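Local coordinates for yeast glycogen phosphorylase (Saccharomyces cerevisiae, PDB 1YGP), which belongs to the carbohydrate phosphorylase family of GT-B fold enzymes and holds a bound pyridoxal-5'-phosphate, at residues A[571-574]-A[575-578]; A[579-582]-A[583-587]; A[694-698]-A[699-703]. One frame throughout, in Å; residues are numbered along the deposited sequence.

Interaction 1. Residues A[571-574]-A[575-578]; sequences KLNN and KIRL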
ATOM      1  N   LYS A 571     -39.293 -10.230 -11.414  1.00 16.75           N
ATOM      2  CA  LYS A 571     -39.076  -8.822 -11.638  1.00 16.09           C
ATOM      3  C   LYS A 571     -39.551  -7.983 -10.466  1.00 15.40           C
ATOM      4  O   LYS A 571     -38.924  -6.968 -10.174  1.00 18.09           O
ATOM      5  CB  LYS A 571     -39.780  -8.474 -12.968  1.00 15.28           C
ATOM      6  CG  LYS A 571     -39.702  -7.025 -13.475  1.00 13.75           C
ATOM      7  CD  LYS A 571     -38.319  -6.453 -13.704  1.00  7.87           C
ATOM      8  CE  LYS A 571     -37.728  -7.037 -14.959  1.00 13.04           C
ATOM      9  NZ  LYS A 571     -36.404  -6.509 -15.213  1.00 13.07           N
ATOM     10  N   LEU A 572     -40.583  -8.396  -9.722  1.00 20.13           N
ATOM     11  CA  LEU A 572     -41.082  -7.633  -8.568  1.00 22.29           C
ATOM     12  C   LEU A 572     -40.068  -7.736  -7.434  1.00 24.87           C
ATOM     13  O   LEU A 572     -39.705  -6.727  -6.816  1.00 25.66           O
ATOM     14  CB  LEU A 572     -42.481  -8.189  -8.125  1.00 20.84           C
ATOM     15  CG  LEU A 572     -43.436  -7.574  -7.058  1.00 11.94           C
ATOM     16  CD1 LEU A 572     -43.019  -7.989  -5.672  1.00 17.45           C
ATOM     17  CD2 LEU A 572     -43.419  -6.065  -7.130  1.00  9.28           C
ATOM     18  N   ASN A 573     -39.523  -8.929  -7.174  1.00 26.84           N
ATOM     19  CA  ASN A 573     -38.548  -9.095  -6.105  1.00 27.82           C
ATOM     20  C   ASN A 573     -37.309  -8.301  -6.462  1.00 26.57           C
ATOM     21  O   ASN A 573     -36.789  -7.585  -5.601  1.00 29.26           O
ATOM     22  CB  ASN A 573     -38.168 -10.564  -5.910  1.00 33.88           C
ATOM     23  CG  ASN A 573     -39.353 -11.501  -5.641  1.00 40.12           C
ATOM     24  OD1 ASN A 573     -39.341 -12.663  -6.061  1.00 43.89           O
ATOM     25  ND2 ASN A 573     -40.417 -11.090  -4.948  1.00 37.04           N
ATOM     26  N   ASN A 574     -36.884  -8.313  -7.734  1.00 24.42           N
ATOM     27  CA  ASN A 574     -35.747  -7.510  -8.190  1.00 21.46           C
ATOM     28  C   ASN A 574     -35.954  -6.026  -7.989  1.00 20.04           C
ATOM     29  O   ASN A 574     -35.006  -5.294  -7.670  1.00 18.27           O
ATOM     30  CB  ASN A 574     -35.442  -7.682  -9.656  1.00 16.80           C
ATOM     31  CG  ASN A 574     -34.719  -8.973  -9.981  1.00 21.88           C
ATOM     32  OD1 ASN A 574     -34.167  -9.678  -9.142  1.00 19.33           O
ATOM     33  ND2 ASN A 574     -34.705  -9.346 -11.247  1.00 24.80           N
ATOM     34  N   LYS A 575     -37.204  -5.572  -8.142  1.00 20.38           N
ATOM     35  CA  LYS A 575     -37.529  -4.180  -7.879  1.00 20.62           C
ATOM     36  C   LYS A 575     -37.362  -3.852  -6.404  1.00 18.83           C
ATOM     37  O   LYS A 575     -36.832  -2.788  -6.054  1.00 17.39           O
ATOM     38  CB  LYS A 575     -38.964  -3.866  -8.328  1.00 19.10           C
ATOM     39  CG  LYS A 575     -38.960  -3.511  -9.812  1.00 19.36           C
ATOM     40  CD  LYS A 575     -40.163  -2.689 -10.198  1.00 15.08           C
ATOM     41  CE  LYS A 575     -41.181  -3.528 -10.926  1.00 23.59           C
ATOM     42  NZ  LYS A 575     -42.366  -2.724 -11.172  1.00 29.12           N
ATOM     43  N   ILE A 576     -37.715  -4.804  -5.535  1.00 17.16           N
ATOM     44  CA  ILE A 576     -37.575  -4.621  -4.100  1.00 16.59           C
ATOM     45  C   ILE A 576     -36.112  -4.433  -3.766  1.00 16.48           C
ATOM     46  O   ILE A 576     -35.830  -3.529  -2.976  1.00 17.28           O
ATOM     47  CB  ILE A 576     -38.154  -5.845  -3.326  1.00 16.68           C
ATOM     48  CG1 ILE A 576     -39.673  -5.783  -3.398  1.00  7.28           C
ATOM     49  CG2 ILE A 576     -37.653  -5.875  -1.872  1.00 12.53           C
ATOM     50  CD1 ILE A 576     -40.343  -7.122  -2.998  1.00  9.55           C
ATOM     51  N   ARG A 577     -35.188  -5.212  -4.350  1.00 17.19           N
ATOM     52  CA  ARG A 577     -33.767  -5.032  -4.065  1.00 19.01           C
ATOM     53  C   ARG A 577     -33.356  -3.602  -4.344  1.00 20.74           C
ATOM     54  O   ARG A 577     -32.751  -2.981  -3.470  1.00 27.86           O
ATOM     55  CB  ARG A 577     -32.804  -5.832  -4.923  1.00 21.59           C
ATOM     56  CG  ARG A 577     -32.866  -7.338  -4.965  1.00 30.62           C
ATOM     57  CD  ARG A 577     -31.544  -7.860  -5.541  1.00 33.64           C
ATOM     58  NE  ARG A 577     -31.274  -7.336  -6.867  1.00 40.30           N
ATOM     59  CZ  ARG A 577     -30.641  -8.047  -7.799  1.00 42.51           C
ATOM     60  NH1 ARG A 577     -30.212  -9.284  -7.564  1.00 42.61           N
ATOM     61  NH2 ARG A 577     -30.463  -7.504  -9.003  1.00 44.71           N
ATOM     62  N   LEU A 578     -33.702  -3.045  -5.515  1.00 19.32           N
ATOM     63  CA  LEU A 578     -33.316  -1.696  -5.873  1.00 15.46           C
ATOM     64  C   LEU A 578     -33.875  -0.711  -4.862  1.00 20.32           C
ATOM     65  O   LEU A 578     -33.147   0.166  -4.389  1.00 18.20           O
ATOM     66  CB  LEU A 578     -33.836  -1.349  -7.260  1.00 13.38           C
ATOM     67  CG  LEU A 578     -33.546   0.078  -7.724  1.00 10.48           C
ATOM     68  CD1 LEU A 578     -32.046   0.269  -7.834  1.00  9.32           C
ATOM     69  CD2 LEU A 578     -34.254   0.350  -9.031  1.00  6.16           C
TER
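One face of the R577 guanidinium is covered by the amide oxygen of N574, whose OD1 stands over the centre of the group, 4.1 Å from CZ. The amide and guanidinium planes are tilted by 27°, and the two side chains run side by side in the same direction, three residues apart on one helical turn. Both have CG anti to the carbonyl carbon (chi1 -77° in N574, -59° in R577), which sends them off the same flank of the helix. R577 NH2 donates to the backbone oxygen of A525, while ND2 of N574 reaches OD1 of N526 and the carbonyl of P706. On another flank, L572 and I576 make an apolar i to i+4 contact between their CD1 atoms at 3.9 Å. Backbone bonds of the i to i+4 kind join the segments, K575 N to K571 O at 3.0 Å and R577 N to N573 O at 3.1 Å; the last, L578 N to N574 O, is weak at 3.4 Å. Both lysines are tied to other parts of the chain: K571 NZ to the carbonyls of P706, S708 and N732, K575 NZ to the carbonyl of T600 and, by a salt bridge, to D709. Within helix 562-584, this portion lies against strand 601-606, where F602 meets K575 and L578, and against helix 698-704, where I703 meets R577.

Interaction 2. Residues A[579-582]-A[583-587]; sequences VDLI and KKEND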
ATOM      1  N   VAL A 579     -35.145  -0.890  -4.479  1.00 25.30           N
ATOM      2  CA  VAL A 579     -35.800  -0.030  -3.497  1.00 26.77           C
ATOM      3  C   VAL A 579     -34.983  -0.079  -2.205  1.00 24.05           C
ATOM      4  O   VAL A 579     -34.608   0.981  -1.682  1.00 22.86           O
ATOM      5  CB  VAL A 579     -37.277  -0.522  -3.298  1.00 28.52           C
ATOM      6  CG1 VAL A 579     -37.993   0.249  -2.215  1.00 27.34           C
ATOM      7  CG2 VAL A 579     -38.082  -0.228  -4.561  1.00 28.57           C
ATOM      8  N   ASP A 580     -34.606  -1.280  -1.756  1.00 21.00           N
ATOM      9  CA  ASP A 580     -33.781  -1.440  -0.573  1.00 23.48           C
ATOM     10  C   ASP A 580     -32.488  -0.640  -0.697  1.00 23.71           C
ATOM     11  O   ASP A 580     -32.096   0.002   0.291  1.00 23.48           O
ATOM     12  CB  ASP A 580     -33.400  -2.906  -0.341  1.00 26.05           C
ATOM     13  CG  ASP A 580     -34.390  -3.840   0.351  1.00 30.58           C
ATOM     14  OD1 ASP A 580     -35.047  -3.436   1.314  1.00 34.94           O
ATOM     15  OD2 ASP A 580     -34.467  -5.003  -0.052  1.00 30.52           O
ATOM     16  N   LEU A 581     -31.861  -0.616  -1.897  1.00 20.68           N
ATOM     17  CA  LEU A 581     -30.610   0.104  -2.127  1.00 18.99           C
ATOM     18  C   LEU A 581     -30.815   1.598  -1.959  1.00 21.08           C
ATOM     19  O   LEU A 581     -30.061   2.260  -1.242  1.00 19.98           O
ATOM     20  CB  LEU A 581     -30.055  -0.093  -3.533  1.00 15.11           C
ATOM     21  CG  LEU A 581     -28.542  -0.327  -3.769  1.00 17.78           C
ATOM     22  CD1 LEU A 581     -28.257  -0.129  -5.243  1.00 15.07           C
ATOM     23  CD2 LEU A 581     -27.665   0.663  -3.028  1.00 18.11           C
ATOM     24  N   ILE A 582     -31.869   2.141  -2.566  1.00 21.17           N
ATOM     25  CA  ILE A 582     -32.152   3.571  -2.522  1.00 21.68           C
ATOM     26  C   ILE A 582     -32.435   4.069  -1.092  1.00 20.66           C
ATOM     27  O   ILE A 582     -32.129   5.207  -0.732  1.00 17.01           O
ATOM     28  CB  ILE A 582     -33.347   3.841  -3.474  1.00 21.45           C
ATOM     29  CG1 ILE A 582     -33.063   3.330  -4.887  1.00 19.32           C
ATOM     30  CG2 ILE A 582     -33.576   5.343  -3.541  1.00 23.92           C
ATOM     31  CD1 ILE A 582     -34.276   3.292  -5.826  1.00 17.54           C
ATOM     32  N   LYS A 583     -33.034   3.205  -0.273  1.00 22.05           N
ATOM     33  CA  LYS A 583     -33.335   3.456   1.123  1.00 19.28           C
ATOM     34  C   LYS A 583     -32.012   3.476   1.866  1.00 22.79           C
ATOM     35  O   LYS A 583     -31.706   4.444   2.563  1.00 23.12           O
ATOM     36  CB  LYS A 583     -34.215   2.337   1.652  1.00 14.82           C
ATOM     37  CG  LYS A 583     -34.714   2.512   3.061  1.00  8.23           C
ATOM     38  CD  LYS A 583     -35.251   1.176   3.462  1.00 12.74           C
ATOM     39  CE  LYS A 583     -35.930   1.194   4.815  1.00 15.42           C
ATOM     40  NZ  LYS A 583     -36.630  -0.065   5.053  1.00 18.55           N
ATOM     41  N   LYS A 584     -31.187   2.433   1.720  1.00 27.04           N
ATOM     42  CA  LYS A 584     -29.882   2.354   2.357  1.00 31.80           C
ATOM     43  C   LYS A 584     -29.100   3.626   2.044  1.00 34.04           C
ATOM     44  O   LYS A 584     -28.768   4.396   2.948  1.00 34.03           O
ATOM     45  CB  LYS A 584     -29.162   1.109   1.840  1.00 34.06           C
ATOM     46  CG  LYS A 584     -27.837   0.792   2.537  1.00 40.49           C
ATOM     47  CD  LYS A 584     -27.271  -0.557   2.075  1.00 50.58           C
ATOM     48  CE  LYS A 584     -26.825  -0.587   0.603  1.00 53.85           C
ATOM     49  NZ  LYS A 584     -26.590  -1.947   0.136  1.00 54.40           N
ATOM     50  N   GLU A 585     -28.993   3.938   0.756  1.00 38.38           N
ATOM     51  CA  GLU A 585     -28.313   5.124   0.269  1.00 44.34           C
ATOM     52  C   GLU A 585     -29.003   6.402   0.746  1.00 44.75           C
ATOM     53  O   GLU A 585     -28.408   7.473   0.683  1.00 46.41           O
ATOM     54  CB  GLU A 585     -28.274   5.041  -1.263  1.00 50.73           C
ATOM     55  CG  GLU A 585     -27.294   5.968  -2.008  1.00 60.46           C
ATOM     56  CD  GLU A 585     -27.091   5.637  -3.494  1.00 64.18           C
ATOM     57  OE1 GLU A 585     -26.430   4.630  -3.777  1.00 63.41           O
ATOM     58  OE2 GLU A 585     -27.571   6.387  -4.356  1.00 60.55           O
ATOM     59  N   ASN A 586     -30.248   6.355   1.225  1.00 47.14           N
ATOM     60  CA  ASN A 586     -30.922   7.529   1.774  1.00 48.68           C
ATOM     61  C   ASN A 586     -31.074   7.525   3.279  1.00 48.44           C
ATOM     62  O   ASN A 586     -32.050   8.019   3.859  1.00 44.87           O
ATOM     63  CB  ASN A 586     -32.305   7.698   1.191  1.00 48.78           C
ATOM     64  CG  ASN A 586     -32.245   8.992   0.437  1.00 51.73           C
ATOM     65  OD1 ASN A 586     -32.467  10.094   0.945  1.00 50.59           O
ATOM     66  ND2 ASN A 586     -31.868   8.843  -0.830  1.00 54.07           N
ATOM     67  N   ASP A 587     -30.073   6.896   3.909  1.00 50.05           N
ATOM     68  CA  ASP A 587     -29.964   6.792   5.354  1.00 49.72           C
ATOM     69  C   ASP A 587     -31.264   6.266   5.972  1.00 47.17           C
ATOM     70  O   ASP A 587     -31.961   6.894   6.777  1.00 47.90           O
ATOM     71  CB  ASP A 587     -29.601   8.180   5.927  1.00 50.73           C
TER
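A Schellman motif closes helix 562-584, and the contact between 579-582 and 583-587 is the final turn that leads into it. D587, with a positive phi of 51°, is the C-prime residue: its N bonds to K584 O at 3.0 Å, and G588 N returns to K583 O. Residues K584 to D587 also form a type I beta turn. Ahead of this cap the helical bonds run from K583 N to V579 O at 3.1 Å, from K584 N to D580 O at 3.0 Å and from E585 N to L581 O at 2.8 Å, the last almost straight at 175°. Side-chain contacts between the segments are sparse by comparison. L581 lays its CD2 against the CE methylene of K584, 3.9 Å away, the two chains crossing at a slant, so the lysine contributes its aliphatic part here. K583, extended along its whole length, carries NZ to 5.3 Å from D580 OD1, too far for a salt bridge; the aspartate instead pairs with R594, and the lysine has a long, weak ion pair with D590. I582 is buried and packs on V691 of strand 688-693 and on I591 and I592 of the loop that follows the helix; V579, also buried, lies against R594. The E585 side chain touches V693, at the end of strand 688-693, and its OE2 accepts a weak hydrogen bond from A694 N. N586 follows, its CB 3.2 Å from I582 O.

Interaction 3. Residues A[694-698]-A[699-703]; sequences ADYNV and SKAEI. With PLP (pyridoxal-5'-phosphate), chain E.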
ATOM      1  N   ALA A 694     -26.045   7.902  -6.933  1.00 14.10           N
ATOM      2  CA  ALA A 694     -24.663   8.342  -6.990  1.00  7.66           C
ATOM      3  C   ALA A 694     -23.684   7.195  -7.140  1.00  9.23           C
ATOM      4  O   ALA A 694     -23.925   6.060  -6.723  1.00  9.16           O
ATOM      5  CB  ALA A 694     -24.286   9.087  -5.742  1.00  6.39           C
ATOM      6  N   ASP A 695     -22.598   7.601  -7.819  1.00 14.46           N
ATOM      7  CA  ASP A 695     -21.378   6.831  -8.077  1.00 12.33           C
ATOM      8  C   ASP A 695     -21.683   5.430  -8.565  1.00  9.88           C
ATOM      9  O   ASP A 695     -21.265   4.407  -8.048  1.00  9.50           O
ATOM     10  CB  ASP A 695     -20.557   6.837  -6.782  1.00 17.34           C
ATOM     11  CG  ASP A 695     -19.136   6.305  -6.836  1.00 20.32           C
ATOM     12  OD1 ASP A 695     -18.310   6.865  -7.551  1.00 25.22           O
ATOM     13  OD2 ASP A 695     -18.852   5.332  -6.143  1.00 24.44           O
ATOM     14  N   TYR A 696     -22.470   5.468  -9.635  1.00 13.17           N
ATOM     15  CA  TYR A 696     -22.921   4.309 -10.375  1.00  8.68           C
ATOM     16  C   TYR A 696     -21.693   3.646 -10.929  1.00  7.27           C
ATOM     17  O   TYR A 696     -20.945   4.214 -11.710  1.00 10.60           O
ATOM     18  CB  TYR A 696     -23.857   4.792 -11.473  1.00  8.95           C
ATOM     19  CG  TYR A 696     -24.190   3.816 -12.588  1.00  7.43           C
ATOM     20  CD1 TYR A 696     -25.106   2.778 -12.424  1.00  4.22           C
ATOM     21  CD2 TYR A 696     -23.555   4.014 -13.809  1.00  4.54           C
ATOM     22  CE1 TYR A 696     -25.379   1.939 -13.502  1.00  6.20           C
ATOM     23  CE2 TYR A 696     -23.825   3.185 -14.882  1.00  3.66           C
ATOM     24  CZ  TYR A 696     -24.736   2.153 -14.730  1.00 11.03           C
ATOM     25  OH  TYR A 696     -25.017   1.368 -15.842  1.00 17.28           O
ATOM     26  N   ASN A 697     -21.484   2.473 -10.396  1.00  6.71           N
ATOM     27  CA  ASN A 697     -20.400   1.620 -10.791  1.00  9.98           C
ATOM     28  C   ASN A 697     -21.003   0.280 -11.224  1.00 12.53           C
ATOM     29  O   ASN A 697     -22.229   0.173 -11.367  1.00 15.14           O
ATOM     30  CB  ASN A 697     -19.473   1.449  -9.617  1.00 13.61           C
ATOM     31  CG  ASN A 697     -20.141   0.869  -8.387  1.00 16.83           C
ATOM     32  OD1 ASN A 697     -20.926  -0.086  -8.425  1.00 23.88           O
ATOM     33  ND2 ASN A 697     -19.856   1.467  -7.250  1.00 22.29           N
ATOM     34  N   VAL A 698     -20.239  -0.802 -11.404  1.00 10.54           N
ATOM     35  CA  VAL A 698     -20.830  -2.025 -11.920  1.00  9.91           C
ATOM     36  C   VAL A 698     -21.785  -2.660 -10.926  1.00 10.58           C
ATOM     37  O   VAL A 698     -22.871  -3.081 -11.317  1.00 13.37           O
ATOM     38  CB  VAL A 698     -19.682  -2.999 -12.321  1.00  7.47           C
ATOM     39  CG1 VAL A 698     -20.131  -4.436 -12.587  1.00  2.00           C
ATOM     40  CG2 VAL A 698     -19.134  -2.482 -13.634  1.00  6.37           C
ATOM     41  N   SER A 699     -21.448  -2.669  -9.642  1.00  8.52           N
ATOM     42  CA  SER A 699     -22.234  -3.341  -8.634  1.00  6.02           C
ATOM     43  C   SER A 699     -23.611  -2.715  -8.535  1.00 11.19           C
ATOM     44  O   SER A 699     -24.633  -3.409  -8.497  1.00 11.65           O
ATOM     45  CB  SER A 699     -21.451  -3.237  -7.356  1.00  2.00           C
ATOM     46  OG  SER A 699     -20.154  -3.755  -7.651  1.00  7.27           O
ATOM     47  N   LYS A 700     -23.639  -1.383  -8.619  1.00 12.07           N
ATOM     48  CA  LYS A 700     -24.896  -0.674  -8.624  1.00 12.47           C
ATOM     49  C   LYS A 700     -25.671  -1.092  -9.872  1.00 13.60           C
ATOM     50  O   LYS A 700     -26.852  -1.419  -9.790  1.00 12.23           O
ATOM     51  CB  LYS A 700     -24.601   0.802  -8.608  1.00 10.86           C
ATOM     52  CG  LYS A 700     -23.929   1.203  -7.296  1.00  9.20           C
ATOM     53  CD  LYS A 700     -24.649   2.406  -6.727  1.00  7.48           C
ATOM     54  CE  LYS A 700     -23.941   2.939  -5.511  1.00 11.56           C
ATOM     55  NZ  LYS A 700     -22.586   3.365  -5.815  1.00 18.16           N
ATOM     56  N   ALA A 701     -25.009  -1.219 -11.024  1.00 17.17           N
ATOM     57  CA  ALA A 701     -25.649  -1.646 -12.260  1.00 17.09           C
ATOM     58  C   ALA A 701     -26.111  -3.095 -12.154  1.00 16.75           C
ATOM     59  O   ALA A 701     -27.098  -3.457 -12.801  1.00 19.75           O
ATOM     60  CB  ALA A 701     -24.680  -1.529 -13.438  1.00 15.68           C
ATOM     61  N   GLU A 702     -25.481  -3.948 -11.341  1.00 13.26           N
ATOM     62  CA  GLU A 702     -25.973  -5.301 -11.184  1.00 13.08           C
ATOM     63  C   GLU A 702     -27.240  -5.294 -10.339  1.00 15.44           C
ATOM     64  O   GLU A 702     -27.988  -6.262 -10.421  1.00 17.54           O
ATOM     65  CB  GLU A 702     -24.942  -6.187 -10.514  1.00 10.65           C
ATOM     66  CG  GLU A 702     -23.823  -6.715 -11.411  1.00 14.23           C
ATOM     67  CD  GLU A 702     -22.686  -7.399 -10.643  1.00 19.28           C
ATOM     68  OE1 GLU A 702     -22.938  -8.230  -9.770  1.00 24.77           O
ATOM     69  OE2 GLU A 702     -21.528  -7.089 -10.899  1.00 23.40           O
ATOM     70  N   ILE A 703     -27.529  -4.261  -9.522  1.00 14.27           N
ATOM     71  CA  ILE A 703     -28.768  -4.212  -8.760  1.00 11.01           C
ATOM     72  C   ILE A 703     -29.833  -3.513  -9.600  1.00 12.76           C
ATOM     73  O   ILE A 703     -30.977  -3.973  -9.686  1.00 16.70           O
ATOM     74  CB  ILE A 703     -28.549  -3.451  -7.424  1.00 12.04           C
ATOM     75  CG1 ILE A 703     -27.523  -4.182  -6.567  1.00 17.01           C
ATOM     76  CG2 ILE A 703     -29.847  -3.372  -6.631  1.00 14.11           C
ATOM     77  CD1 ILE A 703     -27.785  -5.691  -6.265  1.00 17.58           C
TER
HETATM   78  N1  PLP E 860     -20.689   1.314 -16.966  1.00 10.68           N
HETATM   79  C2  PLP E 860     -21.165   0.262 -16.241  1.00  9.52           C
HETATM   80  C2A PLP E 860     -21.073   0.329 -14.738  1.00  7.12           C
HETATM   81  C3  PLP E 860     -21.695  -0.848 -16.882  1.00  8.64           C
HETATM   82  O3  PLP E 860     -22.108  -1.935 -16.153  1.00  6.60           O
HETATM   83  C4  PLP E 860     -21.762  -0.885 -18.266  1.00  9.70           C
HETATM   84  C4A PLP E 860     -22.581  -1.810 -18.918  1.00  7.97           C
HETATM   85  C5  PLP E 860     -21.260   0.190 -18.986  1.00 14.89           C
HETATM   86  C6  PLP E 860     -20.732   1.276 -18.329  1.00 13.47           C
HETATM   87  C5A PLP E 860     -21.394   0.245 -20.528  1.00 16.63           C
HETATM   88  O4P PLP E 860     -22.658   0.836 -20.867  1.00 17.71           O
HETATM   89  P   PLP E 860     -22.840   1.943 -21.981  1.00 17.03           P
HETATM   90  O1P PLP E 860     -21.749   1.741 -22.959  1.00 13.83           O
HETATM   91  O2P PLP E 860     -24.211   1.472 -22.681  1.00 13.95           O
HETATM   92  O3P PLP E 860     -23.120   3.240 -21.310  1.00 21.76           O
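K700 folds back from the first turn of helix 698-704 to hold the loop before it: NZ donates to D695 O at 2.8 Å and to A694 O at 3.1 Å. The two bonds differ in direction, for the ammonium lies in the carbonyl plane of A694, on a lone pair, but 60° out of the plane of D695. Bends at chi2 and chi4 bring the chain round to both oxygens. Its methylenes pass the N697 side chain at about a right angle, CG lying 3.5 Å from OD1. That same OD1 accepts from K700 N at 3.0 Å and 167°, so N697 is the N-cap of the helix; a chi1 of 58° sets its CG between the backbone N and the carbonyl carbon, with the amide oxygen turned back to the first turn. N697 O then accepts from A701 N, and V698 O from E702 N. The buried part of the contact, Y696, V698 and A701, faces pyridoxal-5'-phosphate. A701 CB meets CE1 of the Y696 ring obliquely at 3.5 Å, while the C2A methyl of pyridoxal-5'-phosphate is 3.6 Å from V698 CG2 and also touches the ring. The N-cap residue N697 lies between Y696 and V698, which both touch the ligand. By contrast, D695, S699 and E702 are partly exposed, and their polar ends bond outside the segments: D695 OD2 stays 4.2 Å from K700 NZ, beyond a salt bridge, while OD1 accepts from Q198 N. S699 OG bonds to D158, and E702, whose OE2 passes beside V698 CG1, forms a salt bridge with R520.

In the fold
Interactions 1 and 2 are successive portions of helix 562-584, and interaction 3 begins the helix 698-704 packed beside it. R577 and L578 of interaction 1 and L581 of interaction 2 all touch I703, while E585 lies against K700. Interaction 3 is the most central, its centre about 13 Å from the centre of the chain, against about 25 and 26 Å for the other two centres, and it alone meets pyridoxal-5'-phosphate. All three are partly buried, but interaction 2 has exposed residues, D580 and K584, among those that touch. Polar ends in interaction 1 mostly reach outside partners, interaction 2 relies chiefly on backbone bonds, and interaction 3 combines an asparagine cap and lysine-to-carbonyl bonds with apolar ligand contacts.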